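Local coordinates for protein ribonucleoside-diphosphate reductase (Pseudomonas aeruginosa, PDB 5IM3) that probably reduces ribonucleoside diphosphates to deoxyribonucleotides for DNA synthesis, and binds dATP as an allosteric nucleotide, at residues E174-V179 with E216-Y221; D820-N825 with I837-Q842; I607-H612 with M663-A668; Y221-L226 with F295-L300. All coordinates share one frame; numbering follows the deposited sequence.

Interaction 1 of 4, residues E174-V179 with E216-Y221; sequences EGLAEV and EPNYSY
Val179 has CG1 anti to its carbonyl carbon (chi1 -66°), which sets that methyl against both Asn218 CB and the ring of Tyr219; in Asn218 the first torsion (chi1 -77°) places the amide carbon CG on the side of Ala177. Val179 CG1 stands over the centre of the ring, 4.0 Å from the centroid of Tyr219 and 9° off the normal, a CH-pi contact. The phenol runs on past the valine in the opposite direction, and its OH comes within 3.4 Å of Val179 CA. A hydrogen bond between Tyr219 OH and Asp180 N, the next backbone amide of the loop, ties down the far end of the ring. Next to the valine, Asn218 ND2 gives a weak hydrogen bond of 3.4 Å to Ala177 O.

All this happens where a type I turn, Glu216 to Tyr219, leads into helix 219-239 in the second ATP cone; segment 174-179 is the loop between helices 162-173 and 181-190. Glu216 OE2 accepts a weak capping bond from Asn218 N, while OE1 forms a salt bridge with Lys814 of helix 807-815. Glu216 CG, anti to its backbone N, lies 3.5 Å from Glu178 O, and the bend at chi2 turns the carboxylate back beside Ala177 O and Glu178 CB. The two acidic groups stay apart, Glu178 OE1 lying 5.5 Å from Glu216 OE1, and nearby Lys814 may ease their repulsion.

At the other end, Leu176 crosses Tyr221 at about a right angle. Its CD1 packs 3.7 Å from Tyr221 CB and 3.5 Å from Asn218 O, while Val222 also touches the leucine.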
loop_
_atom_site.group_PDB
_atom_site.type_symbol
_atom_site.label_atom_id
_atom_site.label_comp_id
_atom_site.label_asym_id
_atom_site.label_seq_id
_atom_site.Cartn_x
_atom_site.Cartn_y
_atom_site.Cartn_z
ATOM N N GLU A 174 -29.645 -40.540 34.417
ATOM C CA GLU A 174 -30.714 -40.206 35.344
ATOM C C GLU A 174 -30.995 -38.709 35.339
ATOM O O GLU A 174 -30.076 -37.889 35.424
ATOM C CB GLU A 174 -30.330 -40.674 36.747
ATOM C CG GLU A 174 -31.372 -40.409 37.814
ATOM C CD GLU A 174 -30.933 -40.910 39.173
ATOM O OE1 GLU A 174 -29.765 -41.338 39.295
ATOM O OE2 GLU A 174 -31.751 -40.880 40.117
ATOM N N GLY A 175 -32.274 -38.355 35.234
ATOM C CA GLY A 175 -32.693 -36.974 35.360
ATOM C C GLY A 175 -32.355 -36.080 34.191
ATOM O O GLY A 175 -32.436 -34.856 34.328
ATOM N N LEU A 176 -31.983 -36.644 33.044
ATOM C CA LEU A 176 -31.605 -35.865 31.874
ATOM C C LEU A 176 -32.524 -36.202 30.710
ATOM O O LEU A 176 -32.941 -37.352 30.549
ATOM C CB LEU A 176 -30.143 -36.127 31.485
ATOM C CG LEU A 176 -29.111 -35.735 32.543
ATOM C CD1 LEU A 176 -27.710 -36.137 32.104
ATOM C CD2 LEU A 176 -29.173 -34.242 32.833
ATOM N N ALA A 177 -32.837 -35.192 29.905
ATOM C CA ALA A 177 -33.765 -35.330 28.793
ATOM C C ALA A 177 -33.018 -35.598 27.493
ATOM O O ALA A 177 -31.860 -35.208 27.326
ATOM C CB ALA A 177 -34.620 -34.070 28.645
ATOM N N GLU A 178 -33.703 -36.268 26.567
ATOM C CA GLU A 178 -33.159 -36.558 25.239
ATOM C C GLU A 178 -31.821 -37.291 25.325
ATOM O O GLU A 178 -30.944 -37.113 24.478
ATOM C CB GLU A 178 -33.018 -35.277 24.412
ATOM C CG GLU A 178 -34.339 -34.713 23.911
ATOM C CD GLU A 178 -34.978 -35.589 22.846
ATOM O OE1 GLU A 178 -34.237 -36.319 22.153
ATOM O OE2 GLU A 178 -36.222 -35.553 22.701
ATOM N N VAL A 179 -31.656 -38.125 26.349
ATOM C CA VAL A 179 -30.489 -38.989 26.482
ATOM C C VAL A 179 -30.959 -40.434 26.438
ATOM O O VAL A 179 -31.969 -40.788 27.056
ATOM C CB VAL A 179 -29.701 -38.708 27.780
ATOM C CG1 VAL A 179 -29.079 -37.317 27.729
ATOM C CG2 VAL A 179 -30.600 -38.859 29.000
ATOM N N GLU A 216 -26.804 -33.216 21.434
ATOM C CA GLU A 216 -27.565 -33.011 22.660
ATOM C C GLU A 216 -26.616 -32.676 23.806
ATOM O O GLU A 216 -25.886 -33.555 24.284
ATOM C CB GLU A 216 -28.397 -34.251 22.990
ATOM C CG GLU A 216 -29.051 -34.217 24.367
ATOM C CD GLU A 216 -29.931 -33.000 24.560
ATOM O OE1 GLU A 216 -30.519 -32.541 23.562
ATOM O OE2 GLU A 216 -30.026 -32.501 25.703
ATOM N N PRO A 217 -26.605 -31.428 24.286
ATOM C CA PRO A 217 -25.592 -31.046 25.282
ATOM C C PRO A 217 -25.679 -31.836 26.575
ATOM O O PRO A 217 -24.651 -32.034 27.235
ATOM C CB PRO A 217 -25.873 -29.553 25.507
ATOM C CG PRO A 217 -27.304 -29.380 25.158
ATOM C CD PRO A 217 -27.557 -30.334 24.026
ATOM N N ASN A 218 -26.869 -32.307 26.956
ATOM C CA ASN A 218 -27.014 -33.012 28.224
ATOM C C ASN A 218 -26.111 -34.234 28.318
ATOM O O ASN A 218 -25.879 -34.732 29.425
ATOM C CB ASN A 218 -28.471 -33.424 28.437
ATOM C CG ASN A 218 -29.343 -32.266 28.876
ATOM O OD1 ASN A 218 -28.897 -31.383 29.608
ATOM N ND2 ASN A 218 -30.591 -32.261 28.430
ATOM N N TYR A 219 -25.589 -34.726 27.194
ATOM C CA TYR A 219 -24.621 -35.813 27.252
ATOM C C TYR A 219 -23.328 -35.399 27.938
ATOM O O TYR A 219 -22.586 -36.269 28.408
ATOM C CB TYR A 219 -24.321 -36.331 25.847
ATOM C CG TYR A 219 -25.410 -37.225 25.310
ATOM C CD1 TYR A 219 -25.567 -38.517 25.788
ATOM C CD2 TYR A 219 -26.286 -36.777 24.335
ATOM C CE1 TYR A 219 -26.567 -39.336 25.304
ATOM C CE2 TYR A 219 -27.286 -37.592 23.847
ATOM C CZ TYR A 219 -27.420 -38.871 24.335
ATOM O OH TYR A 219 -28.410 -39.692 23.862
ATOM N N SER A 220 -23.034 -34.097 28.001
ATOM C CA SER A 220 -21.875 -33.646 28.761
ATOM C C SER A 220 -21.971 -34.096 30.212
ATOM O O SER A 220 -20.986 -34.573 30.789
ATOM C CB SER A 220 -21.747 -32.125 28.674
ATOM O OG SER A 220 -20.703 -31.652 29.511
ATOM N N TYR A 221 -23.152 -33.958 30.818
ATOM C CA TYR A 221 -23.349 -34.480 32.167
ATOM C C TYR A 221 -23.182 -35.992 32.190
ATOM O O TYR A 221 -22.561 -36.544 33.105
ATOM C CB TYR A 221 -24.730 -34.090 32.690
ATOM C CG TYR A 221 -25.006 -32.604 32.690
ATOM C CD1 TYR A 221 -24.405 -31.765 33.621
ATOM C CD2 TYR A 221 -25.878 -32.042 31.768
ATOM C CE1 TYR A 221 -24.659 -30.406 33.626
ATOM C CE2 TYR A 221 -26.138 -30.685 31.765
ATOM C CZ TYR A 221 -25.527 -29.873 32.696
ATOM O OH TYR A 221 -25.787 -28.523 32.694
#

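Interaction 2 of 4, residues D820-N825 with I837-Q842; sequences DPVMVN and IERIPQ
Arg839 and Asp820 meet tip to tip in a salt bridge, with Arg839 NH2 2.8 Å from Asp820 OD2. The nitrogen uses the syn lone pair of OD2, and the carboxylate and guanidinium planes are 23° apart, nearly coplanar. Two weaker bonds run to the other oxygen, Asp820 OD1, from Arg839 NH1 at 3.4 Å and from NH2. That oxygen also accepts from Met823 N at 3.1 Å, met nearly along its C-O axis.

Asp820 is therefore the N-cap of helix 821-829, and one carboxylate serves both the helix start and the arginine of the following loop; the helix end would be expected to favour its negative charge. Within the barrel domain, the loop carries a type I turn from Ile837 to Ile840, and Arg839 within it points its side chain toward the helix.

Apolar packing flanks the arginine. Met823 CE covers one face of the guanidinium, 3.7 Å from Arg839 NH1, as the two chains slide past each other in opposite directions. Bends at chi2 and chi3 of Met823 also bring SD to 3.6 Å from Ile837 CD1 and CE to 3.8 Å from Ile840 CG1. Val822 crosses the arginine at about a right angle, its CG2 3.2 Å from Arg839 NH1. Asp47 of the second subunit packs on Arg839, and Thr54 of that subunit on Val822.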
loop_
_atom_site.group_PDB
_atom_site.type_symbol
_atom_site.label_atom_id
_atom_site.label_comp_id
_atom_site.label_asym_id
_atom_site.label_seq_id
_atom_site.Cartn_x
_atom_site.Cartn_y
_atom_site.Cartn_z
ATOM N N ASP A 820 -31.766 -29.451 14.111
ATOM C CA ASP A 820 -31.724 -30.585 13.198
ATOM C C ASP A 820 -30.347 -30.620 12.551
ATOM O O ASP A 820 -29.545 -29.692 12.731
ATOM C CB ASP A 820 -32.837 -30.493 12.138
ATOM C CG ASP A 820 -33.011 -29.092 11.589
ATOM O OD1 ASP A 820 -31.996 -28.443 11.266
ATOM O OD2 ASP A 820 -34.170 -28.644 11.478
ATOM N N PRO A 821 -30.028 -31.687 11.812
ATOM C CA PRO A 821 -28.687 -31.782 11.209
ATOM C C PRO A 821 -28.286 -30.592 10.350
ATOM O O PRO A 821 -27.127 -30.164 10.424
ATOM C CB PRO A 821 -28.781 -33.072 10.387
ATOM C CG PRO A 821 -29.734 -33.914 11.150
ATOM C CD PRO A 821 -30.756 -32.967 11.726
ATOM N N VAL A 822 -29.192 -30.041 9.537
ATOM C CA VAL A 822 -28.800 -28.931 8.669
ATOM C C VAL A 822 -28.423 -27.713 9.504
ATOM O O VAL A 822 -27.473 -26.992 9.178
ATOM C CB VAL A 822 -29.914 -28.604 7.655
ATOM C CG1 VAL A 822 -30.187 -29.801 6.752
ATOM C CG2 VAL A 822 -31.182 -28.167 8.360
ATOM N N MET A 823 -29.151 -27.466 10.598
ATOM C CA MET A 823 -28.799 -26.361 11.483
ATOM C C MET A 823 -27.400 -26.546 12.054
ATOM O O MET A 823 -26.629 -25.585 12.152
ATOM C CB MET A 823 -29.827 -26.244 12.609
ATOM C CG MET A 823 -29.524 -25.153 13.629
ATOM S SD MET A 823 -29.468 -23.495 12.917
ATOM C CE MET A 823 -31.162 -23.296 12.361
ATOM N N VAL A 824 -27.055 -27.778 12.437
ATOM C CA VAL A 824 -25.713 -28.049 12.947
ATOM C C VAL A 824 -24.671 -27.773 11.872
ATOM O O VAL A 824 -23.617 -27.188 12.145
ATOM C CB VAL A 824 -25.624 -29.500 13.460
ATOM C CG1 VAL A 824 -24.187 -29.862 13.829
ATOM C CG2 VAL A 824 -26.549 -29.693 14.651
ATOM N N ASN A 825 -24.941 -28.203 10.637
ATOM C CA ASN A 825 -23.997 -27.977 9.550
ATOM C C ASN A 825 -23.853 -26.495 9.230
ATOM O O ASN A 825 -22.783 -26.059 8.788
ATOM C CB ASN A 825 -24.438 -28.747 8.306
ATOM C CG ASN A 825 -23.429 -28.662 7.181
ATOM O OD1 ASN A 825 -22.411 -29.353 7.191
ATOM N ND2 ASN A 825 -23.713 -27.818 6.192
ATOM N N ILE A 837 -28.240 -16.593 9.119
ATOM C CA ILE A 837 -28.876 -17.857 8.764
ATOM C C ILE A 837 -30.381 -17.623 8.840
ATOM O O ILE A 837 -30.913 -17.282 9.904
ATOM C CB ILE A 837 -28.417 -19.036 9.638
ATOM C CG1 ILE A 837 -29.157 -19.089 10.963
ATOM C CG2 ILE A 837 -26.903 -18.985 9.878
ATOM C CD1 ILE A 837 -28.567 -20.150 11.879
ATOM N N GLU A 838 -31.045 -17.781 7.699
ATOM C CA GLU A 838 -32.414 -17.301 7.521
ATOM C C GLU A 838 -33.391 -17.943 8.500
ATOM O O GLU A 838 -34.299 -17.276 9.006
ATOM C CB GLU A 838 -32.865 -17.554 6.077
ATOM C CG GLU A 838 -32.984 -19.036 5.684
ATOM C CD GLU A 838 -31.674 -19.800 5.817
ATOM O OE1 GLU A 838 -30.613 -19.212 5.509
ATOM O OE2 GLU A 838 -31.696 -20.968 6.260
ATOM N N ARG A 839 -33.235 -19.241 8.770
ATOM C CA ARG A 839 -34.265 -19.971 9.501
ATOM C C ARG A 839 -34.405 -19.525 10.952
ATOM O O ARG A 839 -35.461 -19.749 11.551
ATOM C CB ARG A 839 -33.974 -21.468 9.447
ATOM C CG ARG A 839 -34.248 -22.088 8.085
ATOM C CD ARG A 839 -33.713 -23.498 8.023
ATOM N NE ARG A 839 -34.359 -24.361 9.009
ATOM C CZ ARG A 839 -33.736 -25.290 9.729
ATOM N NH1 ARG A 839 -32.430 -25.489 9.598
ATOM N NH2 ARG A 839 -34.423 -26.018 10.599
ATOM N N ILE A 840 -33.385 -18.908 11.529
ATOM C CA ILE A 840 -33.461 -18.488 12.931
ATOM C C ILE A 840 -34.174 -17.140 13.003
ATOM O O ILE A 840 -33.774 -16.200 12.298
ATOM C CB ILE A 840 -32.069 -18.410 13.546
ATOM C CG1 ILE A 840 -31.599 -19.823 13.906
ATOM C CG2 ILE A 840 -32.058 -17.509 14.790
ATOM C CD1 ILE A 840 -30.307 -19.853 14.739
ATOM N N PRO A 841 -35.210 -16.998 13.828
ATOM C CA PRO A 841 -35.908 -15.712 13.913
ATOM C C PRO A 841 -35.031 -14.634 14.532
ATOM O O PRO A 841 -34.027 -14.908 15.192
ATOM C CB PRO A 841 -37.123 -16.019 14.796
ATOM C CG PRO A 841 -36.723 -17.212 15.592
ATOM C CD PRO A 841 -35.823 -18.015 14.702
ATOM N N GLN A 842 -35.438 -13.383 14.308
ATOM C CA GLN A 842 -34.591 -12.253 14.672
ATOM C C GLN A 842 -34.406 -12.141 16.180
ATOM O O GLN A 842 -33.370 -11.644 16.636
ATOM C CB GLN A 842 -35.178 -10.955 14.112
ATOM C CG GLN A 842 -34.226 -9.766 14.173
ATOM C CD GLN A 842 -32.979 -9.966 13.329
ATOM O OE1 GLN A 842 -33.033 -10.562 12.254
ATOM N NE2 GLN A 842 -31.847 -9.471 13.819
#

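Interaction 3 of 4, residues I607-H612 with M663-A668; sequences INLVNH and MGFQDA
Met663 and Asn608 pair as a parallel beta bridge at the ends of strands 600-608 and 659-663, neighbours in the alpha-beta barrel joined by a beta-alpha-beta crossover through helices 620-640 and 646-655. Two backbone hydrogen bonds clasp the bridge. Met663 N donates to Ile607 O at 2.8 Å, and Met663 O receives Leu609 N at 2.9 Å. Beyond it both chains leave the sheet: one turns through a 3-10 segment, the other passes Gly664, the N-cap residue with positive phi, into helix 665-672.

Side-chain hydrogen bonds span the 3-10 turn after strand 600-608. His612 ND1 donates to Asn608 O at 2.7 Å; the oxygen lies in the plane of the imidazole, whereas the donor stands above the carbonyl plane. His612 NE2 is bonded to Thr626 OG1. Asn608 OD1 takes a weak bond from Val610 N, and its ND2 holds Phe351 O.

The remainder is van der Waals packing, on carbonyl oxygens as well as on carbon. Chi1 of Met663 (56°) puts CG between its backbone N and carbonyl carbon, 3.3 Å from Ile607 O, and the extended chain beyond packs on helix 773-779. Leu609 and Phe665 lie side by side, pointing the same way, with Leu609 CD1 at the ring edge, 3.8 Å from Phe665 CD1. Leu609 CB also meets Ala668 CB. One branch of Val610, CG2, approaches Gly664 O at 3.6 Å and rests 3.4 Å from Asp667 CB.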
loop_
_atom_site.group_PDB
_atom_site.type_symbol
_atom_site.label_atom_id
_atom_site.label_comp_id
_atom_site.label_asym_id
_atom_site.label_seq_id
_atom_site.Cartn_x
_atom_site.Cartn_y
_atom_site.Cartn_z
ATOM N N ILE A 607 -19.862 -15.068 42.831
ATOM C CA ILE A 607 -21.211 -15.611 42.849
ATOM C C ILE A 607 -21.536 -16.201 41.484
ATOM O O ILE A 607 -21.116 -15.680 40.441
ATOM C CB ILE A 607 -22.223 -14.513 43.221
ATOM C CG1 ILE A 607 -21.851 -13.848 44.553
ATOM C CG2 ILE A 607 -23.632 -15.088 43.271
ATOM C CD1 ILE A 607 -21.870 -14.783 45.751
ATOM N N ASN A 608 -22.299 -17.289 41.484
ATOM C CA ASN A 608 -22.775 -17.925 40.260
ATOM C C ASN A 608 -24.208 -17.459 40.024
ATOM O O ASN A 608 -25.153 -17.994 40.610
ATOM C CB ASN A 608 -22.685 -19.443 40.376
ATOM C CG ASN A 608 -23.278 -20.159 39.183
ATOM O OD1 ASN A 608 -23.637 -19.540 38.181
ATOM N ND2 ASN A 608 -23.377 -21.478 39.283
ATOM N N LEU A 609 -24.366 -16.451 39.162
ATOM C CA LEU A 609 -25.687 -15.883 38.914
ATOM C C LEU A 609 -26.659 -16.917 38.359
ATOM O O LEU A 609 -27.855 -16.867 38.667
ATOM C CB LEU A 609 -25.574 -14.695 37.955
ATOM C CG LEU A 609 -25.000 -13.412 38.557
ATOM C CD1 LEU A 609 -24.736 -12.372 37.472
ATOM C CD2 LEU A 609 -25.946 -12.857 39.615
ATOM N N VAL A 610 -26.172 -17.859 37.549
ATOM C CA VAL A 610 -27.058 -18.853 36.951
ATOM C C VAL A 610 -27.838 -19.593 38.028
ATOM O O VAL A 610 -29.041 -19.839 37.885
ATOM C CB VAL A 610 -26.254 -19.824 36.069
ATOM C CG1 VAL A 610 -27.101 -21.046 35.685
ATOM C CG2 VAL A 610 -25.757 -19.102 34.825
ATOM N N ASN A 611 -27.170 -19.964 39.119
ATOM C CA ASN A 611 -27.838 -20.676 40.201
ATOM C C ASN A 611 -28.780 -19.788 41.000
ATOM O O ASN A 611 -29.362 -20.265 41.983
ATOM C CB ASN A 611 -26.803 -21.302 41.136
ATOM C CG ASN A 611 -26.319 -22.653 40.648
ATOM O OD1 ASN A 611 -26.418 -22.972 39.463
ATOM N ND2 ASN A 611 -25.798 -23.461 41.565
ATOM N N HIS A 612 -28.943 -18.520 40.613
ATOM C CA HIS A 612 -29.890 -17.623 41.263
ATOM C C HIS A 612 -30.935 -17.102 40.286
ATOM O O HIS A 612 -31.570 -16.075 40.547
ATOM C CB HIS A 612 -29.144 -16.471 41.935
ATOM C CG HIS A 612 -28.157 -16.929 42.959
ATOM N ND1 HIS A 612 -26.909 -17.408 42.624
ATOM C CD2 HIS A 612 -28.245 -17.015 44.306
ATOM C CE1 HIS A 612 -26.266 -17.754 43.724
ATOM N NE2 HIS A 612 -27.055 -17.528 44.758
ATOM N N MET A 663 -20.246 -14.358 38.157
ATOM C CA MET A 663 -20.022 -15.078 36.912
ATOM C C MET A 663 -21.342 -15.675 36.449
ATOM O O MET A 663 -22.325 -15.722 37.193
ATOM C CB MET A 663 -18.943 -16.161 37.064
ATOM C CG MET A 663 -19.197 -17.174 38.166
ATOM S SD MET A 663 -17.936 -18.468 38.188
ATOM C CE MET A 663 -18.470 -19.439 39.590
ATOM N N GLY A 664 -21.355 -16.126 35.196
ATOM C CA GLY A 664 -22.576 -16.610 34.588
ATOM C C GLY A 664 -23.529 -15.520 34.155
ATOM O O GLY A 664 -24.721 -15.787 33.983
ATOM N N PHE A 665 -23.034 -14.294 33.963
ATOM C CA PHE A 665 -23.914 -13.183 33.607
ATOM C C PHE A 665 -24.557 -13.410 32.246
ATOM O O PHE A 665 -25.775 -13.269 32.088
ATOM C CB PHE A 665 -23.130 -11.871 33.618
ATOM C CG PHE A 665 -23.981 -10.657 33.375
ATOM C CD1 PHE A 665 -24.640 -10.034 34.422
ATOM C CD2 PHE A 665 -24.131 -10.145 32.096
ATOM C CE1 PHE A 665 -25.426 -8.921 34.201
ATOM C CE2 PHE A 665 -24.919 -9.033 31.868
ATOM C CZ PHE A 665 -25.564 -8.420 32.924
ATOM N N GLN A 666 -23.750 -13.760 31.242
ATOM C CA GLN A 666 -24.296 -14.010 29.913
ATOM C C GLN A 666 -25.314 -15.141 29.952
ATOM O O GLN A 666 -26.381 -15.050 29.335
ATOM C CB GLN A 666 -23.161 -14.326 28.936
ATOM C CG GLN A 666 -23.606 -14.818 27.561
ATOM C CD GLN A 666 -24.251 -13.733 26.720
ATOM O OE1 GLN A 666 -23.612 -13.152 25.845
ATOM N NE2 GLN A 666 -25.522 -13.459 26.979
ATOM N N ASP A 667 -25.007 -16.214 30.685
ATOM C CA ASP A 667 -25.950 -17.319 30.809
ATOM C C ASP A 667 -27.202 -16.900 31.570
ATOM O O ASP A 667 -28.297 -17.392 31.279
ATOM C CB ASP A 667 -25.274 -18.504 31.497
ATOM C CG ASP A 667 -24.208 -19.151 30.629
ATOM O OD1 ASP A 667 -23.961 -18.646 29.513
ATOM O OD2 ASP A 667 -23.610 -20.156 31.067
ATOM N N ALA A 668 -27.067 -15.992 32.538
ATOM C CA ALA A 668 -28.247 -15.479 33.224
ATOM C C ALA A 668 -29.129 -14.678 32.274
ATOM O O ALA A 668 -30.358 -14.702 32.394
ATOM C CB ALA A 668 -27.832 -14.624 34.422
#

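Interaction 4 of 4, residues Y221-L226 with F295-L300; sequences YVTARL and FTYLGL
Thr296, whose methyl touches Tyr221, accepts Gly299 N through OG1 at 3.1 Å with an N-H...O angle of 150°, the capping bond at the N-cap of helix 297-307. Chi1 of 64° places OG1 between the backbone N and carbonyl carbon; the other branch, CG2, then reaches 3.8 Å from Tyr221 CE1. The capped helix start abuts helix 219-239, joining the second ATP cone to the all-alpha domain. No hydrogen bond links the two segments themselves, but Ser220 OG, just ahead of Tyr221, is bonded to Tyr297 N.

Ala224, with no side chain beyond CB, lies where the backbones come close: its CA is 4.4 Å from Tyr297 CA. The alanine methyl packs against carbonyl oxygens of the incoming chain, its CB 3.3 Å from Phe295 O. That same oxygen is approached by the Tyr221 ring, with CD1 at 3.5 Å from Phe295 O. Further along, Leu300 CD2 packs 3.5 Å from Ala224 O. Leu300 CD1 covers a face of the Phe295 ring, which also meets Phe351 edge-to-face.

Thr223 and Tyr297 close the other flank. Thr223 OG1 is bonded back to Tyr219 O, one turn earlier in its helix, while its methyl turns to the tyrosine. This makes a CH-pi contact, 20° off the ring normal and 3.8 Å from the centroid, offset toward the rim, where Thr223 CG2 lies 3.5 Å from Tyr297 CD1.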
loop_
_atom_site.group_PDB
_atom_site.type_symbol
_atom_site.label_atom_id
_atom_site.label_comp_id
_atom_site.label_asym_id
_atom_site.label_seq_id
_atom_site.Cartn_x
_atom_site.Cartn_y
_atom_site.Cartn_z
ATOM N N TYR A 221 -23.152 -33.958 30.818
ATOM C CA TYR A 221 -23.349 -34.480 32.167
ATOM C C TYR A 221 -23.182 -35.992 32.190
ATOM O O TYR A 221 -22.561 -36.544 33.105
ATOM C CB TYR A 221 -24.730 -34.090 32.690
ATOM C CG TYR A 221 -25.006 -32.604 32.690
ATOM C CD1 TYR A 221 -24.405 -31.765 33.621
ATOM C CD2 TYR A 221 -25.878 -32.042 31.768
ATOM C CE1 TYR A 221 -24.659 -30.406 33.626
ATOM C CE2 TYR A 221 -26.138 -30.685 31.765
ATOM C CZ TYR A 221 -25.527 -29.873 32.696
ATOM O OH TYR A 221 -25.787 -28.523 32.694
ATOM N N VAL A 222 -23.728 -36.681 31.183
ATOM C CA VAL A 222 -23.590 -38.133 31.107
ATOM C C VAL A 222 -22.124 -38.517 30.980
ATOM O O VAL A 222 -21.665 -39.489 31.592
ATOM C CB VAL A 222 -24.417 -38.689 29.932
ATOM C CG1 VAL A 222 -24.288 -40.207 29.858
ATOM C CG2 VAL A 222 -25.879 -38.274 30.053
ATOM N N THR A 223 -21.371 -37.771 30.172
ATOM C CA THR A 223 -19.955 -38.071 29.991
ATOM C C THR A 223 -19.195 -37.940 31.306
ATOM O O THR A 223 -18.354 -38.785 31.632
ATOM C CB THR A 223 -19.359 -37.146 28.931
ATOM O OG1 THR A 223 -20.165 -37.189 27.746
ATOM C CG2 THR A 223 -17.943 -37.570 28.586
ATOM N N ALA A 224 -19.485 -36.889 32.077
ATOM C CA ALA A 224 -18.807 -36.698 33.356
ATOM C C ALA A 224 -19.167 -37.802 34.342
ATOM O O ALA A 224 -18.300 -38.301 35.069
ATOM C CB ALA A 224 -19.161 -35.331 33.937
ATOM N N ARG A 225 -20.441 -38.198 34.382
ATOM C CA ARG A 225 -20.865 -39.219 35.333
ATOM C C ARG A 225 -20.233 -40.570 35.023
ATOM O O ARG A 225 -19.957 -41.347 35.944
ATOM C CB ARG A 225 -22.389 -39.318 35.340
ATOM C CG ARG A 225 -23.060 -38.046 35.821
ATOM C CD ARG A 225 -24.560 -38.094 35.638
ATOM N NE ARG A 225 -25.169 -36.783 35.831
ATOM C CZ ARG A 225 -26.475 -36.545 35.768
ATOM N NH1 ARG A 225 -27.328 -37.533 35.520
ATOM N NH2 ARG A 225 -26.928 -35.315 35.956
ATOM N N LEU A 226 -19.985 -40.862 33.746
ATOM C CA LEU A 226 -19.307 -42.102 33.390
ATOM C C LEU A 226 -17.839 -42.065 33.799
ATOM O O LEU A 226 -17.319 -43.039 34.357
ATOM C CB LEU A 226 -19.447 -42.361 31.889
ATOM C CG LEU A 226 -20.880 -42.592 31.396
ATOM C CD1 LEU A 226 -20.938 -42.615 29.875
ATOM C CD2 LEU A 226 -21.448 -43.880 31.974
ATOM N N PHE A 295 -21.870 -32.162 37.521
ATOM C CA PHE A 295 -20.647 -31.826 36.807
ATOM C C PHE A 295 -20.814 -31.957 35.299
ATOM O O PHE A 295 -21.336 -32.960 34.802
ATOM C CB PHE A 295 -19.498 -32.719 37.267
ATOM C CG PHE A 295 -18.864 -32.275 38.549
ATOM C CD1 PHE A 295 -18.096 -31.125 38.591
ATOM C CD2 PHE A 295 -19.023 -33.013 39.709
ATOM C CE1 PHE A 295 -17.506 -30.713 39.767
ATOM C CE2 PHE A 295 -18.437 -32.607 40.887
ATOM C CZ PHE A 295 -17.678 -31.455 40.917
ATOM N N THR A 296 -20.362 -30.936 34.580
ATOM C CA THR A 296 -20.087 -31.058 33.161
ATOM C C THR A 296 -18.761 -31.788 32.961
ATOM O O THR A 296 -17.932 -31.884 33.873
ATOM C CB THR A 296 -20.024 -29.682 32.500
ATOM O OG1 THR A 296 -18.926 -28.938 33.048
ATOM C CG2 THR A 296 -21.315 -28.914 32.736
ATOM N N TYR A 297 -18.568 -32.311 31.751
ATOM C CA TYR A 297 -17.334 -33.030 31.450
ATOM C C TYR A 297 -16.120 -32.124 31.612
ATOM O O TYR A 297 -15.090 -32.540 32.156
ATOM C CB TYR A 297 -17.401 -33.603 30.036
ATOM C CG TYR A 297 -16.202 -34.432 29.644
ATOM C CD1 TYR A 297 -15.774 -35.488 30.438
ATOM C CD2 TYR A 297 -15.511 -34.172 28.468
ATOM C CE1 TYR A 297 -14.681 -36.254 30.080
ATOM C CE2 TYR A 297 -14.417 -34.935 28.100
ATOM C CZ TYR A 297 -14.007 -35.974 28.910
ATOM O OH TYR A 297 -12.921 -36.737 28.550
ATOM N N LEU A 298 -16.229 -30.873 31.162
ATOM C CA LEU A 298 -15.108 -29.949 31.278
ATOM C C LEU A 298 -14.841 -29.587 32.732
ATOM O O LEU A 298 -13.682 -29.454 33.142
ATOM C CB LEU A 298 -15.384 -28.694 30.454
ATOM C CG LEU A 298 -14.308 -27.607 30.511
ATOM C CD1 LEU A 298 -12.980 -28.133 29.988
ATOM C CD2 LEU A 298 -14.745 -26.379 29.727
ATOM N N GLY A 299 -15.898 -29.424 33.529
ATOM C CA GLY A 299 -15.707 -29.061 34.923
ATOM C C GLY A 299 -14.994 -30.141 35.716
ATOM O O GLY A 299 -14.104 -29.849 36.519
ATOM N N LEU A 300 -15.368 -31.401 35.495
ATOM C CA LEU A 300 -14.738 -32.497 36.226
ATOM C C LEU A 300 -13.306 -32.716 35.760
ATOM O O LEU A 300 -12.405 -32.919 36.583
ATOM C CB LEU A 300 -15.559 -33.777 36.060
ATOM C CG LEU A 300 -15.105 -34.983 36.891
ATOM C CD1 LEU A 300 -15.224 -34.682 38.370
ATOM C CD2 LEU A 300 -15.910 -36.235 36.532
#

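Interactions 1 and 4 adjoin, their centres about 10 Å apart, and both use helix 219-239: its start receives a loop of the second ATP cone, and its next turn receives the helix start at 295-300. Tyr221 belongs to both, and Arg225 NH1 hydrogen-bonds Glu174 O across the gap between them. Each is partly buried and relies mainly on methyl-to-ring and methyl-to-carbonyl packing. Interaction 3 is buried nearest the chain centre and is the one with backbone sheet bonds across it. Interaction 2, about 27 Å from interaction 3 between centres, is also buried, but joins a charged pair beside the second subunit. Helix 807-815 borders interactions 1, 2 and 3.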